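Folylpolyglutamate synthase protein FOLC (Mycobacterium tuberculosis, PDB 2VOS) probably catalyses the ATP-dependent addition of L-glutamate to dihydropteroate and, successively, to tetrahydrofolate, yielding dihydrofolate and folylpolyglutamates. Local coordinates at residues R92-V105 and I108-Y120. Sequence-based numbering, arbitrary orientation. Where two conformers were deposited one is given.
Sequences RTGRTTSPHLQSPV and ISIDGKPISPAQY. With CO (cobalt (II) ion), chain E.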
loop_
_atom_site.group_PDB
_atom_site.type_symbol
_atom_site.label_atom_id
_atom_site.label_comp_id
_atom_site.label_asym_id
_atom_site.label_seq_id
_atom_site.Cartn_x
_atom_site.Cartn_y
_atom_site.Cartn_z
ATOM N N ARG A 92 -0.479 17.493 13.132
ATOM C CA ARG A 92 -1.501 17.376 12.155
ATOM C C ARG A 92 -0.858 16.788 10.934
ATOM O O ARG A 92 0.198 17.288 10.479
ATOM C CB ARG A 92 -2.053 18.767 11.858
ATOM C CG ARG A 92 -3.207 18.701 10.976
ATOM C CD ARG A 92 -3.938 20.042 10.889
ATOM N NE ARG A 92 -5.217 19.669 10.388
ATOM C CZ ARG A 92 -5.958 20.449 9.642
ATOM N NH1 ARG A 92 -7.131 20.015 9.250
ATOM N NH2 ARG A 92 -5.521 21.670 9.351
ATOM N N THR A 93 -1.427 15.690 10.423
ATOM C CA THR A 93 -0.768 15.035 9.280
ATOM C C THR A 93 -1.507 15.239 7.940
ATOM O O THR A 93 -2.723 15.487 7.890
ATOM C CB THR A 93 -0.723 13.491 9.447
ATOM O OG1 THR A 93 -2.060 13.045 9.722
ATOM C CG2 THR A 93 0.234 13.099 10.588
ATOM N N GLY A 94 -0.762 15.119 6.863
ATOM C CA GLY A 94 -1.395 14.865 5.552
ATOM C C GLY A 94 -0.752 13.575 5.086
ATOM O O GLY A 94 0.427 13.325 5.364
ATOM N N ARG A 95 -1.507 12.746 4.371
ATOM C CA ARG A 95 -0.968 11.500 3.921
ATOM C C ARG A 95 -1.464 11.231 2.481
ATOM O O ARG A 95 -2.667 11.388 2.164
ATOM C CB ARG A 95 -1.420 10.335 4.846
ATOM C CG ARG A 95 -1.103 8.982 4.198
ATOM C CD ARG A 95 -1.323 7.799 5.166
ATOM N NE ARG A 95 -2.512 7.929 6.059
ATOM C CZ ARG A 95 -3.762 7.613 5.694
ATOM N NH1 ARG A 95 -4.042 7.221 4.424
ATOM N NH2 ARG A 95 -4.738 7.685 6.592
ATOM N N THR A 96 -0.534 10.849 1.609
ATOM C CA THR A 96 -0.942 10.499 0.277
ATOM C C THR A 96 -0.487 9.077 0.042
ATOM O O THR A 96 0.667 8.706 0.309
ATOM C CB THR A 96 -0.534 11.525 -0.820
ATOM O OG1 THR A 96 -0.990 11.056 -2.097
ATOM C CG2 THR A 96 0.967 11.815 -0.867
ATOM N N THR A 97 -1.434 8.243 -0.360
ATOM C CA THR A 97 -1.169 6.840 -0.601
ATOM C C THR A 97 -1.746 6.425 -1.959
ATOM O O THR A 97 -2.485 7.178 -2.576
ATOM C CB THR A 97 -1.819 5.902 0.465
ATOM O OG1 THR A 97 -3.205 6.266 0.622
ATOM C CG2 THR A 97 -1.090 6.002 1.860
ATOM N N SER A 98 -1.339 5.233 -2.420
ATOM C CA SER A 98 -1.789 4.687 -3.678
ATOM C C SER A 98 -1.529 3.175 -3.685
ATOM O O SER A 98 -0.769 2.614 -2.831
ATOM C CB SER A 98 -1.140 5.386 -4.872
ATOM O OG SER A 98 0.249 5.254 -4.726
ATOM N N PRO A 99 -2.275 2.472 -4.563
ATOM C CA PRO A 99 -3.405 3.038 -5.306
ATOM C C PRO A 99 -4.607 3.228 -4.330
ATOM O O PRO A 99 -4.499 2.850 -3.179
ATOM C CB PRO A 99 -3.746 1.953 -6.360
ATOM C CG PRO A 99 -2.855 0.777 -6.075
ATOM C CD PRO A 99 -2.059 1.036 -4.798
ATOM N N HIS A 100 -5.747 3.752 -4.770
ATOM C CA HIS A 100 -6.956 3.697 -3.913
ATOM C C HIS A 100 -7.689 2.342 -4.094
ATOM O O HIS A 100 -7.598 1.689 -5.169
ATOM C CB HIS A 100 -7.908 4.883 -4.175
ATOM C CG HIS A 100 -8.548 4.888 -5.544
ATOM N ND1 HIS A 100 -8.047 5.618 -6.601
ATOM C CD2 HIS A 100 -9.689 4.305 -6.003
ATOM C CE1 HIS A 100 -8.837 5.460 -7.655
ATOM N NE2 HIS A 100 -9.839 4.663 -7.317
ATOM N N LEU A 101 -8.371 1.902 -3.037
ATOM C CA LEU A 101 -9.182 0.712 -3.059
ATOM C C LEU A 101 -10.552 0.987 -3.637
ATOM O O LEU A 101 -10.992 0.288 -4.560
ATOM C CB LEU A 101 -9.430 0.231 -1.630
ATOM C CG LEU A 101 -8.419 -0.615 -0.897
ATOM C CD1 LEU A 101 -8.907 -0.775 0.516
ATOM C CD2 LEU A 101 -8.255 -2.024 -1.541
ATOM N N GLN A 102 -11.263 1.956 -3.049
ATOM C CA GLN A 102 -12.672 2.214 -3.460
ATOM C C GLN A 102 -12.935 3.559 -4.111
ATOM O O GLN A 102 -13.701 3.647 -5.100
ATOM C CB GLN A 102 -13.600 2.083 -2.267
ATOM C CG GLN A 102 -13.446 0.786 -1.551
ATOM C CD GLN A 102 -14.155 0.836 -0.217
ATOM O OE1 GLN A 102 -13.519 1.028 0.858
ATOM N NE2 GLN A 102 -15.484 0.616 -0.251
ATOM N N SER A 103 -12.328 4.621 -3.573
ATOM C CA SER A 103 -12.613 5.955 -4.058
ATOM C C SER A 103 -11.313 6.741 -4.111
ATOM O O SER A 103 -10.472 6.577 -3.246
ATOM C CB SER A 103 -13.634 6.641 -3.128
ATOM O OG SER A 103 -13.689 8.032 -3.422
ATOM N N PRO A 104 -11.136 7.602 -5.127
ATOM C CA PRO A 104 -9.877 8.293 -5.161
ATOM C C PRO A 104 -9.667 9.264 -3.977
ATOM O O PRO A 104 -8.519 9.660 -3.742
ATOM C CB PRO A 104 -9.949 9.092 -6.483
ATOM C CG PRO A 104 -11.371 9.223 -6.792
ATOM C CD PRO A 104 -12.028 7.966 -6.250
ATOM N N VAL A 105 -10.726 9.667 -3.245
ATOM C CA VAL A 105 -10.499 10.505 -2.033
ATOM C C VAL A 105 -9.506 9.829 -1.090
ATOM O O VAL A 105 -8.844 10.504 -0.257
ATOM C CB VAL A 105 -11.836 10.888 -1.244
ATOM C CG1 VAL A 105 -12.801 11.555 -2.168
ATOM C CG2 VAL A 105 -12.521 9.682 -0.571
ATOM N N ILE A 108 -5.810 11.186 -0.684
ATOM C CA ILE A 108 -5.402 12.399 0.037
ATOM C C ILE A 108 -6.140 12.444 1.347
ATOM O O ILE A 108 -7.362 12.617 1.367
ATOM C CB ILE A 108 -5.744 13.687 -0.787
ATOM C CG1 ILE A 108 -5.205 13.539 -2.228
ATOM C CG2 ILE A 108 -5.267 14.992 -0.030
ATOM C CD1 ILE A 108 -5.714 14.624 -3.247
ATOM N N SER A 109 -5.403 12.289 2.447
ATOM C CA SER A 109 -5.970 12.256 3.761
ATOM C C SER A 109 -5.371 13.362 4.579
ATOM O O SER A 109 -4.191 13.685 4.412
ATOM C CB SER A 109 -5.662 10.920 4.456
ATOM O OG SER A 109 -6.273 9.843 3.710
ATOM N N ILE A 110 -6.188 13.953 5.435
ATOM C CA ILE A 110 -5.711 14.989 6.422
ATOM C C ILE A 110 -6.241 14.534 7.769
ATOM O O ILE A 110 -7.406 14.084 7.817
ATOM C CB ILE A 110 -6.337 16.397 6.121
ATOM C CG1 ILE A 110 -5.989 16.878 4.684
ATOM C CG2 ILE A 110 -5.927 17.434 7.260
ATOM C CD1 ILE A 110 -4.559 17.153 4.494
ATOM N N ASP A 111 -5.388 14.557 8.793
ATOM C CA ASP A 111 -5.747 14.191 10.152
ATOM C C ASP A 111 -6.153 12.730 10.191
ATOM O O ASP A 111 -7.000 12.383 10.992
ATOM C CB ASP A 111 -6.948 15.020 10.648
ATOM C CG ASP A 111 -6.646 16.534 10.708
ATOM O OD1 ASP A 111 -5.598 16.908 11.301
ATOM O OD2 ASP A 111 -7.474 17.338 10.186
ATOM N N GLY A 112 -5.609 11.882 9.309
ATOM C CA GLY A 112 -5.888 10.434 9.369
ATOM C C GLY A 112 -7.154 9.994 8.637
ATOM O O GLY A 112 -7.528 8.851 8.732
ATOM N N LYS A 113 -7.817 10.897 7.926
ATOM C CA LYS A 113 -9.080 10.603 7.228
ATOM C C LYS A 113 -9.060 11.106 5.783
ATOM O O LYS A 113 -8.560 12.178 5.517
ATOM C CB LYS A 113 -10.283 11.312 7.917
ATOM C CG LYS A 113 -10.502 10.838 9.390
ATOM C CD LYS A 113 -11.398 11.869 10.135
ATOM N N PRO A 114 -9.654 10.356 4.853
ATOM C CA PRO A 114 -9.719 10.853 3.492
ATOM C C PRO A 114 -10.410 12.199 3.472
ATOM O O PRO A 114 -11.369 12.430 4.258
ATOM C CB PRO A 114 -10.590 9.821 2.790
ATOM C CG PRO A 114 -10.316 8.508 3.581
ATOM C CD PRO A 114 -10.238 9.016 5.021
ATOM N N ILE A 115 -9.992 13.086 2.580
ATOM C CA ILE A 115 -10.772 14.310 2.390
ATOM C C ILE A 115 -12.138 13.995 1.780
ATOM O O ILE A 115 -12.374 12.887 1.289
ATOM C CB ILE A 115 -10.032 15.340 1.491
ATOM C CG1 ILE A 115 -9.818 14.783 0.067
ATOM C CG2 ILE A 115 -8.702 15.771 2.165
ATOM C CD1 ILE A 115 -9.132 15.762 -0.850
ATOM N N SER A 116 -13.067 14.951 1.809
ATOM C CA SER A 116 -14.411 14.663 1.238
ATOM C C SER A 116 -14.394 14.801 -0.279
ATOM O O SER A 116 -13.472 15.398 -0.875
ATOM C CB SER A 116 -15.450 15.635 1.827
ATOM O OG SER A 116 -15.088 16.937 1.345
ATOM N N PRO A 117 -15.384 14.215 -0.942
ATOM C CA PRO A 117 -15.447 14.417 -2.367
ATOM C C PRO A 117 -15.440 15.951 -2.728
ATOM O O PRO A 117 -14.839 16.349 -3.691
ATOM C CB PRO A 117 -16.798 13.750 -2.741
ATOM C CG PRO A 117 -16.868 12.555 -1.718
ATOM C CD PRO A 117 -16.421 13.287 -0.441
ATOM N N ALA A 118 -16.117 16.794 -1.957
ATOM C CA ALA A 118 -16.149 18.223 -2.272
ATOM C C ALA A 118 -14.715 18.866 -2.223
ATOM O O ALA A 118 -14.299 19.632 -3.096
ATOM C CB ALA A 118 -17.153 18.909 -1.295
ATOM N N GLN A 119 -13.943 18.509 -1.214
ATOM C CA GLN A 119 -12.616 19.040 -1.057
ATOM C C GLN A 119 -11.739 18.515 -2.175
ATOM O O GLN A 119 -10.803 19.216 -2.582
ATOM C CB GLN A 119 -12.032 18.561 0.262
ATOM C CG GLN A 119 -12.466 19.423 1.450
ATOM C CD GLN A 119 -12.548 18.693 2.821
ATOM O OE1 GLN A 119 -12.243 17.488 2.993
ATOM N NE2 GLN A 119 -12.997 19.449 3.801
ATOM N N TYR A 120 -11.975 17.259 -2.621
ATOM C CA TYR A 120 -11.117 16.654 -3.670
ATOM C C TYR A 120 -11.323 17.438 -4.957
ATOM O O TYR A 120 -10.368 17.808 -5.658
ATOM C CB TYR A 120 -11.501 15.184 -3.830
ATOM C CG TYR A 120 -10.809 14.374 -4.919
ATOM C CD1 TYR A 120 -9.664 13.624 -4.634
ATOM C CD2 TYR A 120 -11.313 14.311 -6.219
ATOM C CE1 TYR A 120 -9.021 12.837 -5.630
ATOM C CE2 TYR A 120 -10.645 13.497 -7.251
ATOM C CZ TYR A 120 -9.523 12.777 -6.914
ATOM O OH TYR A 120 -8.867 11.967 -7.841
HETATM CO CO CO E . 0.422 1.147 -1.693
HETATM O O HOH W 1 -3.588 12.194 7.296
HETATM O O HOH W 2 -4.134 9.021 1.963
HETATM O O HOH W 3 -7.212 7.979 5.549
HETATM O O HOH W 4 1.257 0.566 -3.599
HETATM O O HOH W 5 -1.062 -0.338 -1.833
#
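A beta hairpin, strand 93-96 against 108-110, extends one side of the mixed sheet of the Mur ligase ATP-binding domain, and a type I' turn from Ile110 to Lys113 folds the chain on into strand 113-114. Arg95 and Ser109 form the hydrogen-bonded antiparallel pair, Arg95 N to Ser109 O at 2.8 Å and Ser109 N to Arg95 O at 2.9 Å; beyond it Asp111 N donates to Thr93 O. At the turn, Arg92 reaches out with CG anti to its backbone N (chi1 -174°) and an extended chain, and takes the Asp111 carboxylate side-on. Arg92 NE donates to Asp111 OD1 at 2.9 Å and Arg92 NH1 to Asp111 OD2 at 2.9 Å, both on the syn side, with the two planes only 18° apart, while Ile110 CG2 lies over a guanidinium face. Arg95 bends at chi3 (39°) and brings one guanidinium face up to Ser109 CB, which lies toward its rim, but its salt bridge goes to Asp83, which also accepts from Thr93 OG1. Waters fill in the polar links: one joins Thr93 OG1 to Gly112 N, another joins Arg95 O to Ser109 OG. Farther along, Val105 O accepts from Ile108 N at 3.1 Å, and Val105 packs CG2 against Pro114 CB and CG1 against Pro117. Pro104 CB sits 3.4 Å from Tyr120 OH, the two side chains crossing at about a right angle; that hydroxyl is hydrogen-bonded to Glu31 of helix 23-34. Between these two contact zones the loop carries Ser98, two residues past the end of strand 93-96, whose O binds a cobalt ion at 2.2 Å, with Thr76 and Glu174 among the other ligands. Two bonds to separate oxygens should fix the rotation of the Asp111 carboxylate, and the backbone pairing ties strand 93-96 to strand 108-110.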